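Long-range contacts in beta-1,3-glucanosyltransferase (Rhizomucor miehei CAU432, PDB 4WTP), which belongs to glycosyl hydrolase family 17 and folds as a single-chain (beta/alpha)8 barrel: residues 35-40 and 261-266; 188-193 and 224-229; 202-207 and 255-260; 246-251 and 291-296. All blocks are in the same frame, centred on the assembly; numbering follows the deposited sequence.

The four contacts lie in the last part of the barrel and around its closing seam; contact 1 alone joins the first strand to the last. Contact 1 closes the parallel sheet and lies deepest, its centre about 8 Å from the centre of the chain. Contact 2 joins two loops that follow neighbouring strands; its centre is about 16 Å from that of contact 1, yet F264 N lies 2.8 Å from T224 O, a probable hydrogen bond. Contacts 3 and 4, about 15 Å apart between centres, share helix 240-256, the former using its C-terminal end and the latter its middle. A 1,2-ethanediol molecule, probably from the crystallisation liquor, bridges K255 of contact 3 and A296 of contact 4.

Contact 1: residues 35-40 and 261-266; sequences QTFYGI and LLYFSA
The seam of the parallel barrel is closed where G39 and I40 of the first strand pair with L262 and Y263 of the last. Both backbone bonds between residues 35-40 and 261-266 run through G39. Y263 N donates to G39 O at 3.1 Å, fairly straight with 160° at the hydrogen, from a position tilted 27° out of the carbonyl plane. L262 CA approaches the same G39 O at 3.3 Å in a CA-H...O contact. G39 N, by contrast, makes only a weak, bent bond to L261 O at 3.4 Å. A water sits at this end, donating to L261 O at 2.8 Å and accepting a weak bond from Y38 N.

Such pairing is what turns an eight-stranded sheet into a (beta/alpha)8 barrel, since strand 262-263 also bonds through L262 to I221 of strand 219-223. The two sides of the seam are packed differently. On the side of G39 and L262, the leucine lays CD2 across the bare glycine backbone, 3.7 Å from G39 CA. The Y38 ring presents its edge to L261 O and L262 CD2, while its hydroxyl is hydrogen-bonded to Y95 and the ring makes a cation-pi contact with R68. On the side of I40 and Y263, F37 CD1 meets Y263 CB at 3.6 Å, the two rings inclined obliquely at 49°. L247 of helix 240-256 touches both aromatic side chains. Beyond the cis peptide that precedes S265, A266 CB lies 3.8 Å from I40 CG2, a less certain contact because it belongs to one of two modelled I40 conformers.

Contact 2: residues 188-193 and 224-229; sequences FPYWEG and TGWPSA
F188 runs past T224 and Y190 past W226 at CA separations of 5.3 and 6.3 Å, two irregular backbones side by side, with a water spanning them from Y190 N to G225 O. Y190 carries most of the side-chain contact. Its CG lies anti to its own backbone N (chi1 -179°), which sends the ring across to the other loop. There the Y190 edge, led by CD1, meets the face of the W226 indole in a T-shaped pair with planes at 85°; CD1 comes to 3.7 Å from W226 CE2. Both segments follow strands, 182-186 and 219-223, and so belong to the loops at the C-terminal end of the barrel, the end that bears the active site in (beta/alpha)8 enzymes.

P227 covers one face of the same tyrosine, with CG 3.6 Å from the centroid of the Y190 ring in a CH-pi contact. Proline and indole thus grip Y190 from two directions, face and edge. The indole is itself held by a hydrogen bond from W226 NE1 to V237 O. At the start of both loops, T224 CA lies over one face of the F188 ring, toward its rim, 4.1 Å from the centroid. T224 OG1 turns to A187 O and to the Y246 hydroxyl.

Contact 3: residues 202-207 and 255-260; sequences TLMSHY and KQRNID. With EDO (1,2-ethanediol), chain B.
I259 drives its delta methyl into the face of Y207, with CD1 3.6 Å from the ring centroid and 15° off the normal, a CH-pi contact somewhat toward the rim of the ring. Its CG1 follows at 3.6 Å from Y207 CZ, so the isoleucine lies over the phenol end of the ring. M204 adds a second, tip-to-tip approach, CE to I259 CD1 at 3.7 Å, and the same methyl meets R257 CD. These methionine contacts hold for one of two modelled conformers and are correspondingly less certain. The R257 guanidinium turns an edge toward Y207, though NH1 stays 4.2 Å from CE2 of the tyrosine.

Two features set this shell in place. The Y207 hydroxyl is hydrogen-bonded to V219 O, which fixes the far end of the ring. I259 is presented by a Schellman motif: N258, with positive phi of 57°, is its C-prime residue, and I259 N turns back to V254 O. One turn earlier, K255 NZ bonds to O2 of the ethanediol at 2.8 Å and also to the C-terminal carboxylate of C298. The contact therefore joins helix 196-212 to the end of helix 240-256, with Y207 resting on M185 of strand 182-186 and both Y207 and I259 on I221 of strand 219-223.

Contact 4: residues 246-251 and 291-296; sequences YLHDVL and GITIEA. With EDO (1,2-ethanediol), chain B.
H248 directs the edge of its imidazole at the backbone of T293, which lies almost in the ring plane. NE2 donates to T293 O at 2.7 Å, with 151° at the hydrogen and the acceptor only 7° out of the plane of the ring. With CG anti to the carbonyl carbon (chi1 -67°), the histidine leans out from helix 240-256 to meet the chain passing outside it. E295 O stands obliquely to the ring, 3.1 Å from H248 CD2, so two carbonyls of the tail flank one corner of the imidazole. Between them I294 forms the centre of an inverse gamma turn.

The leucines are turned to the same tail. L247 crosses I292 at about a right angle, CD2 meeting CG2 at 4.0 Å, and L251 CB packs on A296 CB at 3.6 Å. A296 N points elsewhere, bonding to O1 of the ethanediol at 2.8 Å.

Neighbouring bonds continue the attachment: T293 N to the N244 side chain, and backbone pairing of H248 with G297. Together with the disulfide between C252 and C298, they strap the C-terminal tail across the outer helix that precedes the last strand of the (beta/alpha)8 barrel.

Contact 1: residues 35-40 and 261-266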
# COMPACT_ATOMS: atom_id res chain seq x y z
N GLN A 35 -5.02 -1.27 16.54
CA GLN A 35 -5.91 -0.80 15.49
C GLN A 35 -5.60 0.64 15.09
O GLN A 35 -6.38 1.24 14.35
CB GLN A 35 -7.38 -0.91 15.91
CG GLN A 35 -7.92 -2.33 16.05
CD GLN A 35 -9.43 -2.37 15.97
OE1 GLN A 35 -9.99 -2.78 14.95
NE2 GLN A 35 -10.10 -1.93 17.03
N THR A 36 -4.45 1.17 15.53
CA THR A 36 -4.08 2.53 15.13
C THR A 36 -3.98 2.61 13.60
O THR A 36 -4.48 3.56 13.01
CB THR A 36 -2.78 3.00 15.76
OG1 THR A 36 -2.98 3.11 17.17
CG2 THR A 36 -2.38 4.37 15.26
N PHE A 37 -3.35 1.62 12.98
CA PHE A 37 -3.39 1.54 11.51
C PHE A 37 -4.23 0.36 11.09
O PHE A 37 -4.03 -0.75 11.58
CB PHE A 37 -1.98 1.29 10.95
CG PHE A 37 -1.01 2.41 11.18
CD1 PHE A 37 -0.89 3.47 10.28
CD2 PHE A 37 -0.15 2.37 12.28
CE1 PHE A 37 0.04 4.47 10.50
CE2 PHE A 37 0.79 3.36 12.49
CZ PHE A 37 0.87 4.42 11.61
N TYR A 38 -5.13 0.58 10.13
CA TYR A 38 -5.79 -0.54 9.47
C TYR A 38 -4.70 -1.49 8.90
O TYR A 38 -4.77 -2.72 9.05
CB TYR A 38 -6.72 -0.04 8.36
CG TYR A 38 -7.25 -1.15 7.50
CD1 TYR A 38 -8.35 -1.91 7.92
CD2 TYR A 38 -6.68 -1.44 6.26
CE1 TYR A 38 -8.83 -2.93 7.13
CE2 TYR A 38 -7.17 -2.47 5.48
CZ TYR A 38 -8.24 -3.21 5.91
OH TYR A 38 -8.72 -4.24 5.12
N GLY A 39 -3.71 -0.92 8.24
CA GLY A 39 -2.55 -1.69 7.80
C GLY A 39 -1.45 -0.76 7.38
O GLY A 39 -1.66 0.44 7.25
N ILE A 40 -0.25 -1.31 7.19
CA ILE A 40 0.91 -0.49 6.82
C ILE A 40 1.66 -1.14 5.66
O ILE A 40 1.91 -2.37 5.63
CB ILE A 40 1.87 -0.31 8.03
CG1 ILE A 40 1.17 0.27 9.25
CG2 ILE A 40 2.97 0.67 7.69
CD1 ILE A 40 2.02 0.27 10.50
N LEU A 261 -7.35 2.19 5.20
CA LEU A 261 -6.13 2.83 4.73
C LEU A 261 -4.89 1.99 5.00
O LEU A 261 -4.69 1.53 6.14
CB LEU A 261 -5.97 4.18 5.45
CG LEU A 261 -4.57 4.81 5.43
CD1 LEU A 261 -4.27 5.26 4.02
CD2 LEU A 261 -4.49 5.97 6.42
N LEU A 262 -4.04 1.84 3.99
CA LEU A 262 -2.69 1.28 4.19
C LEU A 262 -1.73 2.47 4.17
O LEU A 262 -1.56 3.13 3.12
CB LEU A 262 -2.34 0.32 3.05
CG LEU A 262 -3.28 -0.89 2.93
CD1 LEU A 262 -2.89 -1.71 1.69
CD2 LEU A 262 -3.29 -1.72 4.22
N TYR A 263 -1.14 2.76 5.32
CA TYR A 263 -0.27 3.93 5.42
C TYR A 263 1.10 3.67 4.78
O TYR A 263 1.62 2.56 4.86
CB TYR A 263 -0.13 4.34 6.89
CG TYR A 263 0.49 5.71 7.02
CD1 TYR A 263 -0.27 6.87 6.84
CD2 TYR A 263 1.86 5.85 7.21
CE1 TYR A 263 0.31 8.13 6.87
CE2 TYR A 263 2.45 7.11 7.23
CZ TYR A 263 1.67 8.23 7.06
OH TYR A 263 2.24 9.48 7.03
N PHE A 264 1.66 4.69 4.14
CA PHE A 264 2.98 4.57 3.49
C PHE A 264 4.00 5.41 4.24
O PHE A 264 3.88 6.64 4.24
CB PHE A 264 2.88 5.07 2.03
CG PHE A 264 4.11 4.79 1.23
CD1 PHE A 264 5.17 5.72 1.20
CD2 PHE A 264 4.26 3.57 0.57
CE1 PHE A 264 6.34 5.44 0.49
CE2 PHE A 264 5.43 3.29 -0.14
CZ PHE A 264 6.47 4.22 -0.17
N SER A 265 5.00 4.81 4.88
CA SER A 265 5.27 3.37 4.87
C SER A 265 5.78 2.99 6.26
O SER A 265 5.90 3.85 7.15
CB SER A 265 6.36 3.05 3.82
OG SER A 265 7.60 3.68 4.14
N ALA A 266 6.07 1.70 6.46
CA ALA A 266 6.51 1.23 7.76
C ALA A 266 7.84 1.86 8.21
O ALA A 266 7.94 2.42 9.32
CB ALA A 266 6.61 -0.30 7.76
O HOH W 1 -3.72 2.98 8.35

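Contact 2: residues 188-193 and 224-229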
# COMPACT_ATOMS: atom_id res chain seq x y z
N PHE A 188 -0.65 11.18 -3.01
CA PHE A 188 0.28 11.92 -2.17
C PHE A 188 0.18 13.40 -2.43
O PHE A 188 0.85 13.92 -3.34
CB PHE A 188 1.71 11.49 -2.46
CG PHE A 188 2.02 10.07 -2.02
CD1 PHE A 188 1.72 8.99 -2.87
CD2 PHE A 188 2.65 9.82 -0.79
CE1 PHE A 188 2.01 7.69 -2.49
CE2 PHE A 188 2.96 8.51 -0.41
CZ PHE A 188 2.63 7.46 -1.26
N PRO A 189 -0.61 14.12 -1.61
CA PRO A 189 -0.63 15.57 -1.70
C PRO A 189 0.77 16.22 -1.68
O PRO A 189 0.96 17.28 -2.31
CB PRO A 189 -1.49 15.96 -0.50
CG PRO A 189 -2.51 14.84 -0.43
CD PRO A 189 -1.71 13.60 -0.75
N TYR A 190 1.72 15.63 -0.97
CA TYR A 190 3.08 16.12 -0.97
C TYR A 190 3.62 16.32 -2.39
O TYR A 190 4.26 17.33 -2.71
CB TYR A 190 3.99 15.14 -0.22
CG TYR A 190 5.40 15.64 -0.20
CD1 TYR A 190 5.81 16.52 0.82
CD2 TYR A 190 6.33 15.30 -1.17
CE1 TYR A 190 7.10 17.05 0.83
CE2 TYR A 190 7.61 15.82 -1.16
CZ TYR A 190 8.00 16.70 -0.15
OH TYR A 190 9.27 17.22 -0.15
N TRP A 191 3.39 15.33 -3.24
CA TRP A 191 3.90 15.41 -4.60
C TRP A 191 3.07 16.33 -5.52
O TRP A 191 3.45 16.56 -6.68
CB TRP A 191 3.97 14.00 -5.21
CG TRP A 191 4.99 13.11 -4.56
CD1 TRP A 191 4.78 11.88 -3.95
CD2 TRP A 191 6.41 13.36 -4.46
NE1 TRP A 191 5.96 11.36 -3.49
CE2 TRP A 191 6.98 12.20 -3.78
CE3 TRP A 191 7.23 14.37 -4.88
CZ2 TRP A 191 8.33 12.11 -3.54
CZ3 TRP A 191 8.60 14.28 -4.62
CH2 TRP A 191 9.14 13.17 -3.96
N GLU A 192 1.99 16.87 -4.98
CA GLU A 192 1.14 17.84 -5.65
C GLU A 192 1.45 19.25 -5.14
O GLU A 192 0.84 20.23 -5.57
CB GLU A 192 -0.34 17.50 -5.43
CG GLU A 192 -0.73 16.07 -5.81
CD GLU A 192 -2.05 15.65 -5.16
OE1 GLU A 192 -3.00 16.46 -5.18
OE2 GLU A 192 -2.18 14.51 -4.60
N GLY A 193 2.40 19.37 -4.20
CA GLY A 193 2.78 20.69 -3.71
C GLY A 193 1.78 21.31 -2.75
O GLY A 193 1.83 22.53 -2.50
N THR A 224 -0.72 6.48 1.11
CA THR A 224 -0.48 7.91 1.26
C THR A 224 0.48 8.07 2.43
O THR A 224 0.58 7.18 3.29
CB THR A 224 -1.77 8.71 1.52
OG1 THR A 224 -1.45 10.09 1.31
CG2 THR A 224 -2.26 8.56 2.96
N GLY A 225 1.22 9.17 2.44
CA GLY A 225 2.21 9.43 3.47
C GLY A 225 2.87 10.77 3.21
O GLY A 225 2.51 11.47 2.26
N TRP A 226 3.87 11.11 4.02
CA TRP A 226 4.47 12.43 4.00
C TRP A 226 5.89 12.27 4.51
O TRP A 226 6.11 11.63 5.57
CB TRP A 226 3.70 13.40 4.91
CG TRP A 226 4.11 14.83 4.74
CD1 TRP A 226 5.25 15.45 5.24
CD2 TRP A 226 3.41 15.83 3.94
NE1 TRP A 226 5.26 16.77 4.85
CE2 TRP A 226 4.17 17.06 4.08
CE3 TRP A 226 2.24 15.85 3.21
CZ2 TRP A 226 3.78 18.23 3.47
CZ3 TRP A 226 1.88 17.03 2.57
CH2 TRP A 226 2.62 18.20 2.71
N PRO A 227 6.89 12.88 3.85
CA PRO A 227 8.28 12.68 4.24
C PRO A 227 8.73 13.58 5.40
O PRO A 227 8.30 14.73 5.55
CB PRO A 227 9.06 13.03 2.97
CG PRO A 227 8.23 14.09 2.33
CD PRO A 227 6.80 13.66 2.61
N SER A 228 9.61 13.03 6.23
CA SER A 228 10.10 13.81 7.38
C SER A 228 11.36 14.65 7.11
O SER A 228 11.75 15.43 7.95
CB SER A 228 10.37 12.90 8.56
OG SER A 228 11.34 11.93 8.23
N ALA A 229 11.99 14.45 5.95
CA ALA A 229 13.22 15.19 5.60
C ALA A 229 13.43 15.10 4.12
O ALA A 229 12.74 14.34 3.42
CB ALA A 229 14.44 14.65 6.35
O HOH W 2 1.02 13.35 0.90

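Contact 3: residues 202-207 and 255-260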
# COMPACT_ATOMS: atom_id res chain seq x y z
N THR A 202 -7.16 17.46 1.02
CA THR A 202 -6.98 17.17 -0.42
C THR A 202 -7.04 15.66 -0.64
O THR A 202 -7.60 15.22 -1.64
CB THR A 202 -5.62 17.70 -0.90
OG1 THR A 202 -5.63 19.13 -0.81
CG2 THR A 202 -5.31 17.31 -2.35
N LEU A 203 -6.43 14.86 0.25
CA LEU A 203 -6.50 13.41 0.14
C LEU A 203 -7.97 12.98 0.08
O LEU A 203 -8.34 12.15 -0.73
CB LEU A 203 -5.83 12.78 1.36
CG LEU A 203 -5.92 11.25 1.37
CD1 LEU A 203 -4.96 10.69 0.33
CD2 LEU A 203 -5.54 10.70 2.74
N MET A 204 -8.80 13.55 0.93
CA MET A 204 -10.21 13.18 0.97
C MET A 204 -10.97 13.60 -0.29
O MET A 204 -11.85 12.86 -0.76
CB MET A 204 -10.88 13.74 2.24
CG MET A 204 -10.53 12.98 3.53
SD MET A 204 -11.05 11.25 3.56
CE MET A 204 -12.46 11.26 2.47
N SER A 205 -10.64 14.76 -0.83
CA SER A 205 -11.22 15.19 -2.10
C SER A 205 -10.88 14.21 -3.22
O SER A 205 -11.73 13.86 -4.04
CB SER A 205 -10.77 16.59 -2.46
OG SER A 205 -11.47 17.53 -1.68
N HIS A 206 -9.64 13.76 -3.25
CA HIS A 206 -9.21 12.78 -4.25
C HIS A 206 -9.93 11.46 -4.03
O HIS A 206 -10.39 10.84 -5.01
CB HIS A 206 -7.70 12.59 -4.22
CG HIS A 206 -6.93 13.79 -4.67
ND1 HIS A 206 -7.49 14.84 -5.30
CD2 HIS A 206 -5.58 14.06 -4.59
CE1 HIS A 206 -6.54 15.75 -5.60
NE2 HIS A 206 -5.37 15.27 -5.16
N TYR A 207 -10.11 11.07 -2.76
CA TYR A 207 -10.87 9.87 -2.45
C TYR A 207 -12.28 9.96 -3.04
O TYR A 207 -12.76 9.01 -3.62
CB TYR A 207 -10.93 9.68 -0.93
CG TYR A 207 -11.77 8.52 -0.49
CD1 TYR A 207 -11.24 7.23 -0.47
CD2 TYR A 207 -13.12 8.70 -0.13
CE1 TYR A 207 -12.00 6.16 -0.09
CE2 TYR A 207 -13.90 7.61 0.24
CZ TYR A 207 -13.32 6.33 0.28
OH TYR A 207 -14.06 5.21 0.62
N LYS A 255 -10.84 7.46 9.85
CA LYS A 255 -11.66 6.95 10.96
C LYS A 255 -13.06 7.58 10.88
O LYS A 255 -14.07 6.87 11.01
CB LYS A 255 -10.98 7.24 12.30
CG LYS A 255 -11.74 6.61 13.45
CD LYS A 255 -11.23 7.11 14.79
CE LYS A 255 -9.82 6.63 15.05
NZ LYS A 255 -9.42 6.92 16.44
N GLN A 256 -13.13 8.88 10.64
CA GLN A 256 -14.40 9.58 10.58
C GLN A 256 -15.29 9.03 9.48
O GLN A 256 -16.50 8.94 9.64
CB GLN A 256 -14.19 11.09 10.36
CG GLN A 256 -13.62 11.82 11.57
CD GLN A 256 -13.45 13.30 11.31
OE1 GLN A 256 -13.26 13.70 10.17
NE2 GLN A 256 -13.55 14.12 12.35
N ARG A 257 -14.69 8.63 8.36
CA ARG A 257 -15.44 8.21 7.19
C ARG A 257 -15.45 6.70 6.99
O ARG A 257 -15.96 6.22 5.98
CB ARG A 257 -14.90 8.92 5.94
CG ARG A 257 -15.12 10.44 5.95
CD ARG A 257 -15.44 11.04 4.59
NE ARG A 257 -16.88 11.05 4.32
CZ ARG A 257 -17.49 10.36 3.36
NH1 ARG A 257 -16.79 9.58 2.53
NH2 ARG A 257 -18.80 10.45 3.21
N ASN A 258 -14.89 5.96 7.95
CA ASN A 258 -14.85 4.51 7.86
C ASN A 258 -14.16 4.00 6.58
O ASN A 258 -14.61 3.04 5.92
CB ASN A 258 -16.27 3.92 7.97
CG ASN A 258 -16.27 2.50 8.48
OD1 ASN A 258 -15.27 2.04 9.03
ND2 ASN A 258 -17.39 1.79 8.32
N ILE A 259 -13.02 4.62 6.24
CA ILE A 259 -12.25 4.22 5.09
C ILE A 259 -11.07 3.37 5.55
O ILE A 259 -10.40 3.75 6.52
CB ILE A 259 -11.74 5.47 4.37
CG1 ILE A 259 -12.92 6.32 3.86
CG2 ILE A 259 -10.80 5.10 3.24
CD1 ILE A 259 -12.48 7.69 3.45
N ASP A 260 -10.81 2.26 4.86
CA ASP A 260 -9.64 1.41 5.12
C ASP A 260 -8.41 1.98 4.41
O ASP A 260 -8.44 2.23 3.20
CB ASP A 260 -9.88 -0.05 4.64
CG ASP A 260 -10.99 -0.77 5.38
OD1 ASP A 260 -11.36 -0.36 6.50
OD2 ASP A 260 -11.43 -1.78 4.82
C1 EDO B . -4.93 5.78 17.47
O1 EDO B . -5.13 7.02 18.13
C2 EDO B . -6.21 4.97 17.54
O2 EDO B . -7.08 5.31 16.45

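Contact 4: residues 246-251 and 291-296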
# COMPACT_ATOMS: atom_id res chain seq x y z
N TYR A 246 0.52 15.05 9.31
CA TYR A 246 -0.15 14.35 8.21
C TYR A 246 -0.66 13.00 8.70
O TYR A 246 -1.80 12.62 8.46
CB TYR A 246 0.80 14.14 7.03
CG TYR A 246 0.06 13.66 5.78
CD1 TYR A 246 -0.86 14.49 5.16
CD2 TYR A 246 0.25 12.37 5.28
CE1 TYR A 246 -1.54 14.07 4.01
CE2 TYR A 246 -0.42 11.94 4.13
CZ TYR A 246 -1.33 12.79 3.53
OH TYR A 246 -2.02 12.41 2.40
N LEU A 247 0.19 12.28 9.44
CA LEU A 247 -0.20 10.99 10.01
C LEU A 247 -1.45 11.15 10.89
O LEU A 247 -2.44 10.41 10.73
CB LEU A 247 0.98 10.46 10.85
CG LEU A 247 0.71 9.17 11.58
CD1 LEU A 247 0.41 8.03 10.61
CD2 LEU A 247 1.89 8.85 12.49
N HIS A 248 -1.40 12.11 11.82
CA HIS A 248 -2.56 12.30 12.71
C HIS A 248 -3.80 12.64 11.92
O HIS A 248 -4.88 12.10 12.20
CB HIS A 248 -2.27 13.43 13.69
CG HIS A 248 -1.19 13.11 14.69
ND1 HIS A 248 -0.86 13.94 15.71
CD2 HIS A 248 -0.36 12.02 14.80
CE1 HIS A 248 0.13 13.40 16.42
NE2 HIS A 248 0.42 12.22 15.89
N ASP A 249 -3.68 13.55 10.95
CA ASP A 249 -4.86 14.03 10.22
C ASP A 249 -5.45 12.96 9.34
O ASP A 249 -6.67 12.80 9.31
CB ASP A 249 -4.52 15.23 9.33
CG ASP A 249 -4.17 16.48 10.11
OD1 ASP A 249 -4.41 16.52 11.34
OD2 ASP A 249 -3.67 17.43 9.47
N VAL A 250 -4.61 12.22 8.63
CA VAL A 250 -5.14 11.21 7.75
C VAL A 250 -5.80 10.08 8.53
O VAL A 250 -6.87 9.61 8.18
CB VAL A 250 -4.04 10.68 6.81
CG1 VAL A 250 -4.51 9.44 6.09
CG2 VAL A 250 -3.64 11.75 5.80
N LEU A 251 -5.17 9.65 9.63
CA LEU A 251 -5.75 8.60 10.48
C LEU A 251 -7.10 9.06 11.02
O LEU A 251 -8.05 8.28 11.08
CB LEU A 251 -4.81 8.20 11.62
CG LEU A 251 -3.59 7.39 11.18
CD1 LEU A 251 -2.74 7.12 12.40
CD2 LEU A 251 -3.99 6.08 10.53
N GLY A 291 9.71 12.78 17.52
CA GLY A 291 8.79 13.77 17.01
C GLY A 291 7.61 13.14 16.31
O GLY A 291 6.67 13.85 15.98
N ILE A 292 7.64 11.83 16.10
CA ILE A 292 6.44 11.12 15.63
C ILE A 292 5.70 10.52 16.82
O ILE A 292 6.27 9.77 17.61
CB ILE A 292 6.76 10.01 14.63
CG1 ILE A 292 7.46 10.63 13.42
CG2 ILE A 292 5.48 9.27 14.22
CD1 ILE A 292 6.59 11.53 12.53
N THR A 293 4.44 10.90 17.00
CA THR A 293 3.59 10.20 17.95
C THR A 293 2.60 9.39 17.14
O THR A 293 1.83 9.93 16.33
CB THR A 293 2.91 11.16 18.94
OG1 THR A 293 2.15 12.15 18.23
CG2 THR A 293 3.95 11.86 19.78
N ILE A 294 2.61 8.08 17.36
CA ILE A 294 1.81 7.16 16.56
C ILE A 294 0.41 7.08 17.15
O ILE A 294 0.12 6.25 18.00
CB ILE A 294 2.49 5.79 16.43
CG1 ILE A 294 3.91 6.00 15.89
CG2 ILE A 294 1.69 4.90 15.50
CD1 ILE A 294 4.81 4.76 15.93
N GLU A 295 -0.46 7.97 16.68
CA GLU A 295 -1.80 8.17 17.23
C GLU A 295 -2.63 8.80 16.12
O GLU A 295 -2.09 9.53 15.29
CB GLU A 295 -1.80 9.10 18.48
CG GLU A 295 -3.19 9.29 19.13
CD GLU A 295 -3.19 10.00 20.50
OE1 GLU A 295 -2.10 10.09 21.10
OE2 GLU A 295 -4.28 10.47 20.99
N ALA A 296 -3.93 8.56 16.12
CA ALA A 296 -4.83 9.29 15.22
C ALA A 296 -5.14 10.66 15.81
O ALA A 296 -5.13 10.85 17.05
CB ALA A 296 -6.11 8.49 15.00
C1 EDO B . -4.93 5.78 17.47
O1 EDO B . -5.13 7.02 18.13
C2 EDO B . -6.21 4.97 17.54
O2 EDO B . -7.08 5.31 16.45